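Side-chain contacts in SWD1-like protein (Myceliophthora thermophila, PDB 6E29), which probably serves, through this WD-repeat beta-propeller domain of Cps50 (Swd1), as a subunit of the COMPASS histone H3K4 methyltransferase complex: residues His187-Thr192 against Leu197-Ala202; Ala126-Phe129 against Pro133-Val136. All blocks are in the same frame, centred on the assembly; numbering follows the deposited sequence.

Interaction 1: His187-Thr192 against Leu197-Ala202; sequences HLLAGT and LNIIDA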
loop_
_atom_site.group_PDB
_atom_site.type_symbol
_atom_site.label_atom_id
_atom_site.label_comp_id
_atom_site.label_asym_id
_atom_site.label_seq_id
_atom_site.Cartn_x
_atom_site.Cartn_y
_atom_site.Cartn_z
ATOM N N HIS B 187 -2.325 9.238 -12.948
ATOM C CA HIS B 187 -1.378 8.156 -13.179
ATOM C C HIS B 187 -1.433 7.154 -12.045
ATOM O O HIS B 187 -1.862 7.453 -10.923
ATOM C CB HIS B 187 0.051 8.673 -13.312
ATOM C CG HIS B 187 0.240 9.559 -14.499
ATOM N ND1 HIS B 187 -0.062 10.910 -14.480
ATOM C CD2 HIS B 187 0.619 9.272 -15.764
ATOM C CE1 HIS B 187 0.155 11.419 -15.680
ATOM N NE2 HIS B 187 0.566 10.445 -16.478
ATOM N N LEU B 188 -0.959 5.965 -12.351
ATOM C CA LEU B 188 -0.758 4.951 -11.346
ATOM C C LEU B 188 0.715 4.627 -11.291
ATOM O O LEU B 188 1.381 4.578 -12.322
ATOM C CB LEU B 188 -1.553 3.702 -11.646
ATOM C CG LEU B 188 -3.066 3.957 -11.544
ATOM C CD1 LEU B 188 -3.714 3.160 -12.642
ATOM C CD2 LEU B 188 -3.608 3.576 -10.148
ATOM N N LEU B 189 1.199 4.381 -10.094
ATOM C CA LEU B 189 2.571 3.932 -9.881
ATOM C C LEU B 189 2.472 2.496 -9.423
ATOM O O LEU B 189 1.790 2.197 -8.434
ATOM C CB LEU B 189 3.293 4.802 -8.842
ATOM C CG LEU B 189 3.197 6.313 -9.025
ATOM C CD1 LEU B 189 3.908 6.979 -7.898
ATOM C CD2 LEU B 189 3.774 6.742 -10.336
ATOM N N ALA B 190 3.140 1.592 -10.120
ATOM C CA ALA B 190 2.996 0.188 -9.783
ATOM C C ALA B 190 4.364 -0.468 -9.648
ATOM O O ALA B 190 5.333 -0.083 -10.321
ATOM C CB ALA B 190 2.170 -0.551 -10.841
ATOM N N GLY B 191 4.426 -1.423 -8.744
ATOM C CA GLY B 191 5.632 -2.212 -8.545
ATOM C C GLY B 191 5.432 -3.642 -8.994
ATOM O O GLY B 191 4.316 -4.178 -8.965
ATOM N N THR B 192 6.543 -4.299 -9.364
ATOM C CA THR B 192 6.455 -5.623 -9.931
ATOM C C THR B 192 7.382 -6.602 -9.235
ATOM O O THR B 192 8.247 -6.236 -8.417
ATOM C CB THR B 192 6.817 -5.639 -11.426
ATOM O OG1 THR B 192 8.241 -5.468 -11.562
ATOM C CG2 THR B 192 6.034 -4.556 -12.208
ATOM N N LEU B 197 9.520 -0.146 -11.178
ATOM C CA LEU B 197 8.450 0.829 -10.936
ATOM C C LEU B 197 7.914 1.272 -12.303
ATOM O O LEU B 197 8.666 1.808 -13.121
ATOM C CB LEU B 197 8.989 2.004 -10.117
ATOM C CG LEU B 197 8.029 3.003 -9.421
ATOM C CD1 LEU B 197 7.410 3.954 -10.417
ATOM C CD2 LEU B 197 6.935 2.254 -8.663
ATOM N N ASN B 198 6.633 0.990 -12.561
ATOM C CA ASN B 198 5.918 1.386 -13.770
ATOM C C ASN B 198 5.107 2.627 -13.471
ATOM O O ASN B 198 4.449 2.679 -12.437
ATOM C CB ASN B 198 4.894 0.320 -14.209
ATOM C CG ASN B 198 5.541 -0.934 -14.691
ATOM O OD1 ASN B 198 6.689 -0.890 -15.091
ATOM N ND2 ASN B 198 4.807 -2.048 -14.672
ATOM N N ILE B 199 5.100 3.579 -14.400
ATOM C CA ILE B 199 4.182 4.712 -14.335
ATOM C C ILE B 199 3.173 4.486 -15.440
ATOM O O ILE B 199 3.561 4.288 -16.597
ATOM C CB ILE B 199 4.887 6.064 -14.531
ATOM C CG1 ILE B 199 5.982 6.270 -13.490
ATOM C CG2 ILE B 199 3.866 7.217 -14.371
ATOM C CD1 ILE B 199 6.723 7.609 -13.606
ATOM N N ILE B 200 1.896 4.449 -15.078
ATOM C CA ILE B 200 0.793 4.119 -15.982
ATOM C C ILE B 200 -0.098 5.341 -16.102
ATOM O O ILE B 200 -0.531 5.891 -15.085
ATOM C CB ILE B 200 -0.015 2.913 -15.449
ATOM C CG1 ILE B 200 0.908 1.722 -15.242
ATOM C CG2 ILE B 200 -1.211 2.486 -16.413
ATOM C CD1 ILE B 200 0.212 0.521 -14.576
ATOM N N ASP B 201 -0.377 5.762 -17.345
ATOM C CA ASP B 201 -1.415 6.758 -17.607
ATOM C C ASP B 201 -2.779 6.146 -17.294
ATOM O O ASP B 201 -3.162 5.133 -17.883
ATOM C CB ASP B 201 -1.319 7.181 -19.077
ATOM C CG ASP B 201 -2.194 8.366 -19.425
ATOM O OD1 ASP B 201 -3.411 8.289 -19.179
ATOM O OD2 ASP B 201 -1.662 9.358 -19.983
ATOM N N ALA B 202 -3.506 6.723 -16.336
ATOM C CA ALA B 202 -4.735 6.068 -15.918
ATOM C C ALA B 202 -5.840 6.208 -16.953
ATOM O O ALA B 202 -6.825 5.464 -16.897
ATOM C CB ALA B 202 -5.204 6.604 -14.555
HETATM O O HOH W 1 0.709 10.608 -19.327
#
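Leu188 and Ala190 pair with Ile200 and Asn198 through four backbone hydrogen bonds, each strand giving two, and the segment axes run antiparallel at 159° and approach to 4.6 Å. The bonds are even and fairly straight: Leu188 N to Ile200 O is 2.8 Å. Leu189 with Ile199, between them, and His187 with Asp201 and Gly191 with Leu197, at the two ends, are non-hydrogen-bonded pairs. The side chains of His187, Asp201, Leu189, Ile199 and Leu197 share one face, to which Gly191 adds none. There Leu189 and Ile199 lie side by side and point the same way, CD2 of Leu189 resting 3.9 Å from CG1 of Ile199. Leu197 has CG anti to the backbone N (chi1 -165°), a turn that brings CD2 within 3.3 Å of Ala190 O. At the other end CD2 of the His187 ring sits 3.7 Å from Asp201 CA, and a water in the plane of the ring joins NE2 to OD2 of Asp201. The other carboxylate oxygen, OD1, accepts from the backbone N of Arg203 and Thr204. On the reverse face CB of Leu188 meets CB of Ile200 at 4.2 Å. CG2 of Thr192 lies 3.7 Å from ND2 of Asn198, the two side chains crossing at about a right angle. Asn198 spends its amide on Ser210 OG and Ser150 O. The hairpin forms the two middle strands of a propeller blade: Leu188 and Ala190 pack on Ile179 of strand 176-181, while Ile199 and Ile200 lean on Tyr209 and Ile207 of strand 207-212.

Interaction 2: Ala126-Phe129 against Pro133-Val136; sequences AALF and PMLV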
loop_
_atom_site.group_PDB
_atom_site.type_symbol
_atom_site.label_atom_id
_atom_site.label_comp_id
_atom_site.label_asym_id
_atom_site.label_seq_id
_atom_site.Cartn_x
_atom_site.Cartn_y
_atom_site.Cartn_z
ATOM N N ALA B 126 -6.363 -2.325 -8.260
ATOM C CA ALA B 126 -5.956 -3.440 -7.402
ATOM C C ALA B 126 -4.803 -4.232 -8.019
ATOM O O ALA B 126 -4.681 -4.343 -9.239
ATOM C CB ALA B 126 -7.150 -4.351 -7.129
ATOM N N ALA B 127 -3.945 -4.764 -7.169
ATOM C CA ALA B 127 -2.925 -5.718 -7.603
ATOM C C ALA B 127 -3.333 -7.102 -7.093
ATOM O O ALA B 127 -3.785 -7.240 -5.952
ATOM C CB ALA B 127 -1.536 -5.298 -7.087
ATOM N N LEU B 128 -3.199 -8.123 -7.936
ATOM C CA LEU B 128 -3.706 -9.462 -7.656
ATOM C C LEU B 128 -2.579 -10.485 -7.640
ATOM O O LEU B 128 -1.657 -10.421 -8.465
ATOM C CB LEU B 128 -4.705 -9.863 -8.711
ATOM C CG LEU B 128 -5.897 -8.930 -8.740
ATOM C CD1 LEU B 128 -6.757 -9.347 -9.904
ATOM C CD2 LEU B 128 -6.646 -9.077 -7.385
ATOM N N PHE B 129 -2.669 -11.441 -6.705
ATOM C CA PHE B 129 -1.683 -12.502 -6.622
ATOM C C PHE B 129 -1.695 -13.338 -7.916
ATOM O O PHE B 129 -2.724 -13.908 -8.309
ATOM C CB PHE B 129 -1.949 -13.359 -5.382
ATOM C CG PHE B 129 -0.988 -14.511 -5.212
ATOM C CD1 PHE B 129 0.358 -14.280 -4.944
ATOM C CD2 PHE B 129 -1.433 -15.812 -5.305
ATOM C CE1 PHE B 129 1.246 -15.341 -4.794
ATOM C CE2 PHE B 129 -0.550 -16.890 -5.150
ATOM C CZ PHE B 129 0.792 -16.651 -4.908
ATOM N N PRO B 133 -3.098 -6.852 -12.907
ATOM C CA PRO B 133 -3.640 -5.746 -12.096
ATOM C C PRO B 133 -4.840 -5.131 -12.785
ATOM O O PRO B 133 -4.962 -5.205 -13.997
ATOM C CB PRO B 133 -2.486 -4.744 -12.036
ATOM C CG PRO B 133 -1.718 -4.987 -13.317
ATOM C CD PRO B 133 -1.826 -6.487 -13.538
ATOM N N MET B 134 -5.741 -4.538 -11.995
ATOM C CA MET B 134 -7.027 -4.110 -12.547
ATOM C C MET B 134 -7.398 -2.696 -12.106
ATOM O O MET B 134 -7.148 -2.301 -10.967
ATOM C CB MET B 134 -8.171 -5.065 -12.126
ATOM C CG MET B 134 -7.985 -6.518 -12.506
ATOM S SD MET B 134 -8.107 -6.792 -14.286
ATOM C CE MET B 134 -9.792 -6.338 -14.552
ATOM N N LEU B 135 -7.978 -1.939 -13.035
ATOM C CA LEU B 135 -8.647 -0.677 -12.750
ATOM C C LEU B 135 -10.152 -0.922 -12.858
ATOM O O LEU B 135 -10.651 -1.345 -13.912
ATOM C CB LEU B 135 -8.179 0.401 -13.725
ATOM C CG LEU B 135 -8.615 1.829 -13.418
ATOM C CD1 LEU B 135 -8.163 2.153 -12.052
ATOM C CD2 LEU B 135 -7.980 2.817 -14.392
ATOM N N VAL B 136 -10.888 -0.690 -11.780
ATOM C CA VAL B 136 -12.316 -1.016 -11.775
ATOM C C VAL B 136 -13.136 0.250 -11.567
ATOM O O VAL B 136 -12.882 1.012 -10.633
ATOM C CB VAL B 136 -12.666 -2.070 -10.703
ATOM C CG1 VAL B 136 -14.175 -2.377 -10.741
ATOM C CG2 VAL B 136 -11.864 -3.354 -10.919
#
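Leu128 and Met134 cross obliquely, with CD1 of the leucine 4.0 Å from CG of the methionine, and this is the one apolar side-chain contact that joins the two segments. Met134 sets off with CG beside its backbone N (chi1 -57°), then bends at chi2 and again at chi3, carrying SD and CE away from strand 123-128, so the leucine meets the root of the side chain. Ala126 stands across from Met134 as an antiparallel hydrogen-bonded pair. Its N donates to Met134 O at 2.8 Å, and Met134 N returns a bond of 3.0 Å to Ala126 O. This is the turn end of a beta hairpin made by the middle two strands of a four-stranded antiparallel propeller blade. Beyond the pair, Pro133 turns the CA-CB side of its ring to the same carbonyl, CB coming to 3.6 Å from Ala126 O and CA to 3.3 Å. Ala126 and Leu128 pack on Val111 of strand 111-117 and Met134 touches Phe107; Pro133 reaches Ser150 and Thr176, the latter at the start of the following blade's innermost strand.

Interactions 1 and 2 occupy equivalent places in consecutive blades, each being the hairpin of a blade's second and third strands, and the chain completes 126-136 before it enters 187-202. Their centres lie about 12 Å apart, and they touch directly where Ala202 O comes 3.8 Å from CD2 of Leu135, a packing contact between blades. Strand 176-181 adds a shared surface: its Thr176 is met by Pro133 and by Ala190, and its Tyr181 by Leu135 and Leu188. Ser150 is a further shared neighbour, packing on Pro133 and accepting from Asn198. Interaction 1 is the longer pairing, burying 570 Å² against 192 Å² in interaction 2.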